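Local coordinates for protein glucose-6-phosphate isomerase (Thermus thermophilus, PDB 1ZZG) that probably catalyses the reversible isomerisation of glucose 6-phosphate to fructose 6-phosphate, a step of glycolysis and gluconeogenesis, at residues 55-60 with 204-209; 61-66 with 151-156; 65-70 with 115-120. All coordinates share one frame; numbering follows the deposited sequence.

Overall arrangement
All three contacts lie in or beside a parallel five-stranded sheet and its flanking helices, consistent with a sugar-isomerase (SIS) domain. Contact 3 is the most buried and belongs to the sheet itself: neighbouring strands 68-72 and 118-124 are joined by straight backbone bonds and aliphatic packing. Contact 2 starts from the same chain region, sharing W65 and V66, and ties the loop before strand 68-72 to the entry of strand 155-159 through aromatic rings and weak bonds from an arginine. Contact 1, also partly buried, sets helix 52-61 against the start of helix 206-221, with charge outside and leucine inside. Y59, on the helix of contact 1, reaches the other two, its hydroxyl packing on V156 and L119.

Contact 1: 55-60 with 204-209; sequences EVRRYR and ADLDAL
Helix 52-61 meets the start of helix 206-221 mainly through one long side chain. First comes V56, a buried apolar residue suited to a place between L206, A200 and F178; its CG1 touches L206 CD1 at 4.2 Å. R57 follows and carries most of the contact. Its chain runs extended from CG to NE, and the side chains of R57 and L206 reach toward each other, R57 CG coming 4.1 Å from L206 CD1, while L206 CG stands over one face of the guanidinium. That group reaches the two aspartates. NE and NH2 both grip D207 OD2, side-on, with NH2 at 2.9 Å from it. Guanidinium and carboxylate planes differ by only 12°, and NE uses the syn lone pair of that oxygen. NH2 also forms a longer salt bridge to D205 OD1, 3.5 Å away, in the guanidinium plane. R58 lays its own guanidinium on R57 CB and pairs with E61. Farther on, R60 turns to F201. D205 is the N-cap of helix 206-221, its OD1 accepting a weak bond from A208 N, so the whole is a salt-bridge network built on a capped helix start.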
loop_
_atom_site.group_PDB
_atom_site.type_symbol
_atom_site.label_atom_id
_atom_site.label_comp_id
_atom_site.label_asym_id
_atom_site.label_seq_id
_atom_site.Cartn_x
_atom_site.Cartn_y
_atom_site.Cartn_z
ATOM N N GLU A 55 16.810 -21.393 17.821
ATOM C CA GLU A 55 16.914 -20.476 18.948
ATOM C C GLU A 55 15.663 -19.588 18.995
ATOM O O GLU A 55 15.145 -19.272 20.071
ATOM C CB GLU A 55 18.164 -19.616 18.784
ATOM C CG GLU A 55 18.419 -18.637 19.908
ATOM C CD GLU A 55 19.605 -17.727 19.621
ATOM O OE1 GLU A 55 20.692 -18.247 19.288
ATOM O OE2 GLU A 55 19.449 -16.493 19.732
ATOM N N VAL A 56 15.186 -19.183 17.821
ATOM C CA VAL A 56 13.989 -18.353 17.728
ATOM C C VAL A 56 12.774 -19.159 18.192
ATOM O O VAL A 56 11.967 -18.681 18.992
ATOM C CB VAL A 56 13.761 -17.862 16.274
ATOM C CG1 VAL A 56 12.378 -17.230 16.130
ATOM C CG2 VAL A 56 14.839 -16.850 15.905
ATOM N N ARG A 57 12.649 -20.389 17.700
ATOM C CA ARG A 57 11.531 -21.241 18.085
ATOM C C ARG A 57 11.505 -21.501 19.592
ATOM O O ARG A 57 10.455 -21.417 20.227
ATOM C CB ARG A 57 11.595 -22.586 17.353
ATOM C CG ARG A 57 11.124 -22.574 15.899
ATOM C CD ARG A 57 11.252 -23.982 15.313
ATOM N NE ARG A 57 10.761 -24.114 13.941
ATOM C CZ ARG A 57 9.496 -23.934 13.584
ATOM N NH1 ARG A 57 8.596 -23.610 14.500
ATOM N NH2 ARG A 57 9.128 -24.096 12.320
ATOM N N ARG A 58 12.656 -21.826 20.165
ATOM C CA ARG A 58 12.707 -22.101 21.596
ATOM C C ARG A 58 12.274 -20.890 22.415
ATOM O O ARG A 58 11.576 -21.027 23.421
ATOM C CB ARG A 58 14.112 -22.551 22.001
ATOM C CG ARG A 58 14.510 -23.915 21.429
ATOM C CD ARG A 58 13.526 -25.023 21.828
ATOM N NE ARG A 58 12.409 -25.198 20.895
ATOM C CZ ARG A 58 12.526 -25.700 19.666
ATOM N NH1 ARG A 58 13.714 -26.078 19.211
ATOM N NH2 ARG A 58 11.455 -25.835 18.893
ATOM N N TYR A 59 12.680 -19.703 21.977
ATOM C CA TYR A 59 12.310 -18.477 22.673
ATOM C C TYR A 59 10.802 -18.273 22.612
ATOM O O TYR A 59 10.176 -17.905 23.604
ATOM C CB TYR A 59 13.003 -17.265 22.045
ATOM C CG TYR A 59 12.514 -15.947 22.603
ATOM C CD1 TYR A 59 12.836 -15.553 23.901
ATOM C CD2 TYR A 59 11.702 -15.108 21.842
ATOM C CE1 TYR A 59 12.361 -14.355 24.425
ATOM C CE2 TYR A 59 11.225 -13.915 22.354
ATOM C CZ TYR A 59 11.556 -13.542 23.643
ATOM O OH TYR A 59 11.093 -12.346 24.137
ATOM N N ARG A 60 10.224 -18.511 21.438
ATOM C CA ARG A 60 8.788 -18.340 21.243
ATOM C C ARG A 60 8.016 -19.289 22.145
ATOM O O ARG A 60 7.091 -18.882 22.849
ATOM C CB ARG A 60 8.419 -18.606 19.777
ATOM C CG ARG A 60 6.965 -18.318 19.428
ATOM C CD ARG A 60 6.023 -19.504 19.660
ATOM N NE ARG A 60 4.643 -19.118 19.358
ATOM C CZ ARG A 60 3.866 -18.414 20.181
ATOM N NH1 ARG A 60 4.322 -18.031 21.372
ATOM N NH2 ARG A 60 2.645 -18.055 19.794
ATOM N N ALA A 204 4.182 -19.707 12.019
ATOM C CA ALA A 204 4.521 -20.106 10.654
ATOM C C ALA A 204 5.695 -21.085 10.613
ATOM O O ALA A 204 6.470 -21.180 11.564
ATOM C CB ALA A 204 4.843 -18.870 9.827
ATOM N N ASP A 205 5.834 -21.794 9.496
ATOM C CA ASP A 205 6.914 -22.767 9.334
ATOM C C ASP A 205 8.210 -22.105 8.845
ATOM O O ASP A 205 8.444 -21.979 7.637
ATOM C CB ASP A 205 6.481 -23.861 8.354
ATOM C CG ASP A 205 7.466 -25.014 8.287
ATOM O OD1 ASP A 205 8.495 -24.964 8.992
ATOM O OD2 ASP A 205 7.203 -25.976 7.529
ATOM N N LEU A 206 9.046 -21.696 9.796
ATOM C CA LEU A 206 10.313 -21.035 9.487
ATOM C C LEU A 206 11.228 -21.913 8.635
ATOM O O LEU A 206 11.875 -21.429 7.711
ATOM C CB LEU A 206 11.038 -20.670 10.783
ATOM C CG LEU A 206 10.169 -19.998 11.847
ATOM C CD1 LEU A 206 11.017 -19.676 13.055
ATOM C CD2 LEU A 206 9.527 -18.738 11.283
ATOM N N ASP A 207 11.280 -23.204 8.953
ATOM C CA ASP A 207 12.121 -24.144 8.214
ATOM C C ASP A 207 11.787 -24.121 6.717
ATOM O O ASP A 207 12.682 -24.083 5.868
ATOM C CB ASP A 207 11.926 -25.561 8.768
ATOM C CG ASP A 207 12.289 -25.666 10.240
ATOM O OD1 ASP A 207 13.444 -26.039 10.544
ATOM O OD2 ASP A 207 11.426 -25.359 11.093
ATOM N N ALA A 208 10.494 -24.142 6.405
ATOM C CA ALA A 208 10.043 -24.141 5.020
ATOM C C ALA A 208 10.420 -22.837 4.339
ATOM O O ALA A 208 10.780 -22.823 3.169
ATOM C CB ALA A 208 8.529 -24.357 4.957
ATOM N N LEU A 209 10.343 -21.736 5.076
ATOM C CA LEU A 209 10.699 -20.446 4.514
ATOM C C LEU A 209 12.162 -20.458 4.061
ATOM O O LEU A 209 12.466 -20.075 2.932
ATOM C CB LEU A 209 10.481 -19.344 5.553
ATOM C CG LEU A 209 10.706 -17.897 5.110
ATOM C CD1 LEU A 209 9.585 -17.446 4.169
ATOM C CD2 LEU A 209 10.749 -17.014 6.353
#

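Contact 2: 61-66 with 151-156; sequences EANPWV and WRRHLV
A type I beta turn from N63 to V66, in the loop leading into strand 68-72 of the SIS domain's parallel sheet, leans on the end of a 3-10 turn, residues 152-154, before strand 155-159. The tight part is aromatic. W65 has CG in the crowded position between backbone N and carbonyl carbon (chi1 53°), which swings the indole toward H154; its CH2 sits 3.3 Å from H154 ND1, over one face of the imidazole. The planes are inclined at 47°, so the rings meet obliquely. A histidine suits this buried place because its edge can still bond: ND1 donates to T118 O, and NE2 has a weak bond to D150 OD2, whose charge might favour a protonated ring. The looser side is exposed, where R153 stretches out extended, its length letting it cross to the turn. Its guanidinium lies with W65 NE1 over the centre of one face, and its bonds are all weak and bent: NH2 to A62 O at 3.1 Å, and NE and NH2 to N63 OD1. The N63 side chain is fixed from both ends, since ND2 is bonded to Y59 O in the preceding helix. Its oxygen has one firm partner in this contact: W65 NE1 donates to N63 OD1 over 2.8 Å, in the carbonyl plane and on a lone pair.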
loop_
_atom_site.group_PDB
_atom_site.type_symbol
_atom_site.label_atom_id
_atom_site.label_comp_id
_atom_site.label_asym_id
_atom_site.label_seq_id
_atom_site.Cartn_x
_atom_site.Cartn_y
_atom_site.Cartn_z
ATOM N N GLU A 61 8.411 -20.557 22.110
ATOM C CA GLU A 61 7.774 -21.594 22.909
ATOM C C GLU A 61 7.828 -21.303 24.403
ATOM O O GLU A 61 6.931 -21.693 25.150
ATOM C CB GLU A 61 8.427 -22.939 22.600
ATOM C CG GLU A 61 8.034 -23.492 21.240
ATOM C CD GLU A 61 8.932 -24.621 20.785
ATOM O OE1 GLU A 61 9.514 -25.305 21.647
ATOM O OE2 GLU A 61 9.050 -24.832 19.564
ATOM N N ALA A 62 8.872 -20.606 24.838
ATOM C CA ALA A 62 9.020 -20.273 26.250
ATOM C C ALA A 62 8.126 -19.092 26.637
ATOM O O ALA A 62 8.021 -18.740 27.816
ATOM C CB ALA A 62 10.477 -19.952 26.560
ATOM N N ASN A 63 7.470 -18.494 25.646
ATOM C CA ASN A 63 6.595 -17.352 25.895
ATOM C C ASN A 63 5.232 -17.490 25.237
ATOM O O ASN A 63 4.855 -16.679 24.393
ATOM C CB ASN A 63 7.278 -16.077 25.413
ATOM C CG ASN A 63 8.498 -15.739 26.233
ATOM O OD1 ASN A 63 8.387 -15.199 27.332
ATOM N ND2 ASN A 63 9.677 -16.072 25.712
ATOM N N PRO A 64 4.468 -18.521 25.626
ATOM C CA PRO A 64 3.132 -18.789 25.087
ATOM C C PRO A 64 2.068 -17.804 25.572
ATOM O O PRO A 64 0.913 -17.888 25.168
ATOM C CB PRO A 64 2.857 -20.207 25.569
ATOM C CG PRO A 64 3.516 -20.206 26.925
ATOM C CD PRO A 64 4.840 -19.539 26.630
ATOM N N TRP A 65 2.461 -16.877 26.439
ATOM C CA TRP A 65 1.535 -15.884 26.982
ATOM C C TRP A 65 1.273 -14.699 26.050
ATOM O O TRP A 65 0.332 -13.936 26.266
ATOM C CB TRP A 65 2.071 -15.344 28.307
ATOM C CG TRP A 65 3.476 -14.839 28.191
ATOM C CD1 TRP A 65 4.626 -15.552 28.394
ATOM C CD2 TRP A 65 3.883 -13.532 27.777
ATOM N NE1 TRP A 65 5.724 -14.768 28.129
ATOM C CE2 TRP A 65 5.298 -13.523 27.747
ATOM C CE3 TRP A 65 3.191 -12.365 27.426
ATOM C CZ2 TRP A 65 6.034 -12.390 27.379
ATOM C CZ3 TRP A 65 3.923 -11.237 27.059
ATOM C CH2 TRP A 65 5.330 -11.260 27.038
ATOM N N VAL A 66 2.104 -14.537 25.026
ATOM C CA VAL A 66 1.950 -13.418 24.101
ATOM C C VAL A 66 0.708 -13.499 23.213
ATOM O O VAL A 66 0.508 -14.479 22.495
ATOM C CB VAL A 66 3.192 -13.272 23.183
ATOM C CG1 VAL A 66 2.950 -12.177 22.146
ATOM C CG2 VAL A 66 4.422 -12.941 24.016
ATOM N N TRP A 151 8.865 -6.116 33.516
ATOM C CA TRP A 151 8.886 -5.456 32.214
ATOM C C TRP A 151 9.926 -6.036 31.258
ATOM O O TRP A 151 9.655 -6.206 30.070
ATOM C CB TRP A 151 9.114 -3.942 32.358
ATOM C CG TRP A 151 10.501 -3.521 32.781
ATOM C CD1 TRP A 151 10.948 -3.333 34.059
ATOM C CD2 TRP A 151 11.606 -3.203 31.918
ATOM N NE1 TRP A 151 12.256 -2.913 34.047
ATOM C CE2 TRP A 151 12.688 -2.824 32.749
ATOM C CE3 TRP A 151 11.788 -3.200 30.526
ATOM C CZ2 TRP A 151 13.942 -2.444 32.233
ATOM C CZ3 TRP A 151 13.034 -2.824 30.010
ATOM C CH2 TRP A 151 14.093 -2.450 30.865
ATOM N N ARG A 152 11.110 -6.346 31.773
ATOM C CA ARG A 152 12.178 -6.885 30.935
ATOM C C ARG A 152 11.782 -8.086 30.089
ATOM O O ARG A 152 12.278 -8.245 28.973
ATOM C CB ARG A 152 13.392 -7.246 31.790
ATOM C CG ARG A 152 14.003 -6.042 32.478
ATOM C CD ARG A 152 15.327 -6.359 33.155
ATOM N NE ARG A 152 15.882 -5.151 33.754
ATOM C CZ ARG A 152 15.431 -4.601 34.877
ATOM N NH1 ARG A 152 14.423 -5.160 35.536
ATOM N NH2 ARG A 152 15.966 -3.472 35.323
ATOM N N ARG A 153 10.892 -8.928 30.606
ATOM C CA ARG A 153 10.477 -10.106 29.860
ATOM C C ARG A 153 9.602 -9.735 28.668
ATOM O O ARG A 153 9.462 -10.522 27.732
ATOM C CB ARG A 153 9.709 -11.078 30.763
ATOM C CG ARG A 153 9.504 -12.455 30.136
ATOM C CD ARG A 153 8.627 -13.372 30.986
ATOM N NE ARG A 153 8.465 -14.683 30.358
ATOM C CZ ARG A 153 7.612 -15.620 30.768
ATOM N NH1 ARG A 153 6.826 -15.403 31.815
ATOM N NH2 ARG A 153 7.538 -16.776 30.126
ATOM N N HIS A 154 9.019 -8.538 28.707
ATOM C CA HIS A 154 8.134 -8.085 27.638
ATOM C C HIS A 154 8.822 -7.268 26.539
ATOM O O HIS A 154 8.161 -6.756 25.635
ATOM C CB HIS A 154 6.973 -7.282 28.240
ATOM C CG HIS A 154 6.052 -8.101 29.090
ATOM N ND1 HIS A 154 4.768 -8.420 28.703
ATOM C CD2 HIS A 154 6.240 -8.696 30.293
ATOM C CE1 HIS A 154 4.205 -9.175 29.631
ATOM N NE2 HIS A 154 5.077 -9.359 30.605
ATOM N N LEU A 155 10.144 -7.142 26.622
ATOM C CA LEU A 155 10.905 -6.400 25.620
ATOM C C LEU A 155 12.051 -7.249 25.077
ATOM O O LEU A 155 12.929 -7.686 25.824
ATOM C CB LEU A 155 11.471 -5.105 26.213
ATOM C CG LEU A 155 12.357 -4.284 25.266
ATOM C CD1 LEU A 155 11.547 -3.839 24.057
ATOM C CD2 LEU A 155 12.918 -3.073 26.001
ATOM N N VAL A 156 12.024 -7.492 23.771
ATOM C CA VAL A 156 13.054 -8.272 23.106
ATOM C C VAL A 156 13.654 -7.399 22.005
ATOM O O VAL A 156 12.933 -6.688 21.303
ATOM C CB VAL A 156 12.467 -9.580 22.517
ATOM C CG1 VAL A 156 11.299 -9.268 21.599
ATOM C CG2 VAL A 156 13.549 -10.356 21.783
#

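Contact 3: 65-70 with 115-120; sequences WVEDFV and PRKTLV
L119 is the main bump of this pairing, and the hollow that takes it is built from V66, F69 and the rim of W65. With CG anti to its backbone N (chi1 174°), L119 presses CB against V66 CG2 at 3.5 Å and lays CD2 alongside F69 CE1 at 4.0 Å, the two side chains pointing the same way; the outer corner of the indole, CH2, comes to CB from across at about a right angle. A leucine suits the place because CB meets V66 and W65 while the CD2 branch reaches on to F69. W65 also turns its benzo edge to the backbone, CZ3 standing 3.5 Å from T118 O. On the opposite face of the sheet a smaller fit matches V70 CG2 to T118 CG2 at 3.7 Å, methyl to methyl, while the T118 hydroxyl is taken by D114 O and the D68 carboxylate by R94 and H96.

Beneath, the short pieces 68-70 and 118-120 run parallel, crossing at -21°. K117 O accepts from both E67 N and D68 N; L119 N bonds to D68 O at 2.9 Å and V70 N to L119 O at 2.8 Å, both nearly along the C=O axis. Before the strands begin, E67 and K117 lie side by side, with OE2 3.1 Å from NZ in a salt bridge.

Strand 94-98 flanks strand 68-72 and strand 155-159 flanks strand 118-124; helix 193-201 covers the L119 face with F201 and P198, and W142 of helix 130-147 packs on T118.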
loop_
_atom_site.group_PDB
_atom_site.type_symbol
_atom_site.label_atom_id
_atom_site.label_comp_id
_atom_site.label_asym_id
_atom_site.label_seq_id
_atom_site.Cartn_x
_atom_site.Cartn_y
_atom_site.Cartn_z
ATOM N N TRP A 65 2.461 -16.877 26.439
ATOM C CA TRP A 65 1.535 -15.884 26.982
ATOM C C TRP A 65 1.273 -14.699 26.050
ATOM O O TRP A 65 0.332 -13.936 26.266
ATOM C CB TRP A 65 2.071 -15.344 28.307
ATOM C CG TRP A 65 3.476 -14.839 28.191
ATOM C CD1 TRP A 65 4.626 -15.552 28.394
ATOM C CD2 TRP A 65 3.883 -13.532 27.777
ATOM N NE1 TRP A 65 5.724 -14.768 28.129
ATOM C CE2 TRP A 65 5.298 -13.523 27.747
ATOM C CE3 TRP A 65 3.191 -12.365 27.426
ATOM C CZ2 TRP A 65 6.034 -12.390 27.379
ATOM C CZ3 TRP A 65 3.923 -11.237 27.059
ATOM C CH2 TRP A 65 5.330 -11.260 27.038
ATOM N N VAL A 66 2.104 -14.537 25.026
ATOM C CA VAL A 66 1.950 -13.418 24.101
ATOM C C VAL A 66 0.708 -13.499 23.213
ATOM O O VAL A 66 0.508 -14.479 22.495
ATOM C CB VAL A 66 3.192 -13.272 23.183
ATOM C CG1 VAL A 66 2.950 -12.177 22.146
ATOM C CG2 VAL A 66 4.422 -12.941 24.016
ATOM N N GLU A 67 -0.119 -12.457 23.275
ATOM C CA GLU A 67 -1.328 -12.364 22.461
ATOM C C GLU A 67 -1.184 -11.185 21.508
ATOM O O GLU A 67 -1.842 -11.123 20.473
ATOM C CB GLU A 67 -2.566 -12.162 23.336
ATOM C CG GLU A 67 -3.122 -13.439 23.951
ATOM C CD GLU A 67 -4.428 -13.206 24.697
ATOM O OE1 GLU A 67 -5.297 -12.479 24.166
ATOM O OE2 GLU A 67 -4.593 -13.755 25.807
ATOM N N ASP A 68 -0.326 -10.240 21.874
ATOM C CA ASP A 68 -0.081 -9.066 21.046
ATOM C C ASP A 68 1.421 -8.864 20.888
ATOM O O ASP A 68 2.161 -8.806 21.867
ATOM C CB ASP A 68 -0.733 -7.829 21.674
ATOM C CG ASP A 68 -2.255 -7.884 21.625
ATOM O OD1 ASP A 68 -2.844 -7.440 20.614
ATOM O OD2 ASP A 68 -2.866 -8.391 22.591
ATOM N N PHE A 69 1.862 -8.769 19.638
ATOM C CA PHE A 69 3.272 -8.582 19.312
ATOM C C PHE A 69 3.438 -7.191 18.704
ATOM O O PHE A 69 2.961 -6.937 17.596
ATOM C CB PHE A 69 3.694 -9.645 18.290
ATOM C CG PHE A 69 5.173 -9.715 18.049
ATOM C CD1 PHE A 69 5.931 -10.740 18.604
ATOM C CD2 PHE A 69 5.808 -8.774 17.242
ATOM C CE1 PHE A 69 7.302 -10.830 18.360
ATOM C CE2 PHE A 69 7.176 -8.854 16.994
ATOM C CZ PHE A 69 7.924 -9.887 17.554
ATOM N N VAL A 70 4.097 -6.289 19.425
ATOM C CA VAL A 70 4.306 -4.931 18.926
ATOM C C VAL A 70 5.714 -4.804 18.348
ATOM O O VAL A 70 6.701 -4.797 19.088
ATOM C CB VAL A 70 4.127 -3.870 20.054
ATOM C CG1 VAL A 70 4.465 -2.478 19.524
ATOM C CG2 VAL A 70 2.690 -3.907 20.589
ATOM N N PRO A 115 -0.855 -4.835 28.804
ATOM C CA PRO A 115 0.592 -4.997 28.994
ATOM C C PRO A 115 1.007 -6.436 29.298
ATOM O O PRO A 115 2.008 -6.932 28.780
ATOM C CB PRO A 115 0.894 -4.058 30.158
ATOM C CG PRO A 115 -0.101 -2.971 29.975
ATOM C CD PRO A 115 -1.369 -3.731 29.634
ATOM N N ARG A 116 0.226 -7.108 30.136
ATOM C CA ARG A 116 0.530 -8.481 30.521
ATOM C C ARG A 116 0.527 -9.467 29.358
ATOM O O ARG A 116 1.126 -10.538 29.450
ATOM C CB ARG A 116 -0.462 -8.968 31.576
ATOM C CG ARG A 116 -0.602 -8.069 32.793
ATOM C CD ARG A 116 -1.154 -8.876 33.952
ATOM N NE ARG A 116 -0.148 -9.817 34.446
ATOM C CZ ARG A 116 -0.417 -11.010 34.969
ATOM N NH1 ARG A 116 -1.673 -11.433 35.073
ATOM N NH2 ARG A 116 0.576 -11.783 35.394
ATOM N N LYS A 117 -0.156 -9.109 28.275
ATOM C CA LYS A 117 -0.250 -9.976 27.101
ATOM C C LYS A 117 0.523 -9.421 25.911
ATOM O O LYS A 117 0.418 -9.943 24.799
ATOM C CB LYS A 117 -1.712 -10.129 26.680
ATOM C CG LYS A 117 -2.633 -10.763 27.702
ATOM C CD LYS A 117 -4.067 -10.642 27.207
ATOM C CE LYS A 117 -5.003 -11.629 27.880
ATOM N NZ LYS A 117 -6.353 -11.594 27.243
ATOM N N THR A 118 1.303 -8.372 26.147
ATOM C CA THR A 118 2.050 -7.727 25.078
ATOM C C THR A 118 3.560 -7.954 25.099
ATOM O O THR A 118 4.203 -7.841 26.142
ATOM C CB THR A 118 1.807 -6.196 25.098
ATOM O OG1 THR A 118 0.400 -5.931 25.020
ATOM C CG2 THR A 118 2.517 -5.522 23.933
ATOM N N LEU A 119 4.114 -8.290 23.936
ATOM C CA LEU A 119 5.554 -8.463 23.797
ATOM C C LEU A 119 6.007 -7.373 22.834
ATOM O O LEU A 119 5.426 -7.208 21.759
ATOM C CB LEU A 119 5.910 -9.832 23.210
ATOM C CG LEU A 119 7.409 -9.986 22.924
ATOM C CD1 LEU A 119 8.202 -9.863 24.226
ATOM C CD2 LEU A 119 7.680 -11.323 22.265
ATOM N N VAL A 120 7.028 -6.621 23.223
ATOM C CA VAL A 120 7.540 -5.553 22.380
ATOM C C VAL A 120 8.878 -5.981 21.782
ATOM O O VAL A 120 9.765 -6.450 22.494
ATOM C CB VAL A 120 7.722 -4.252 23.188
ATOM C CG1 VAL A 120 8.209 -3.130 22.278
ATOM C CG2 VAL A 120 6.400 -3.866 23.843
#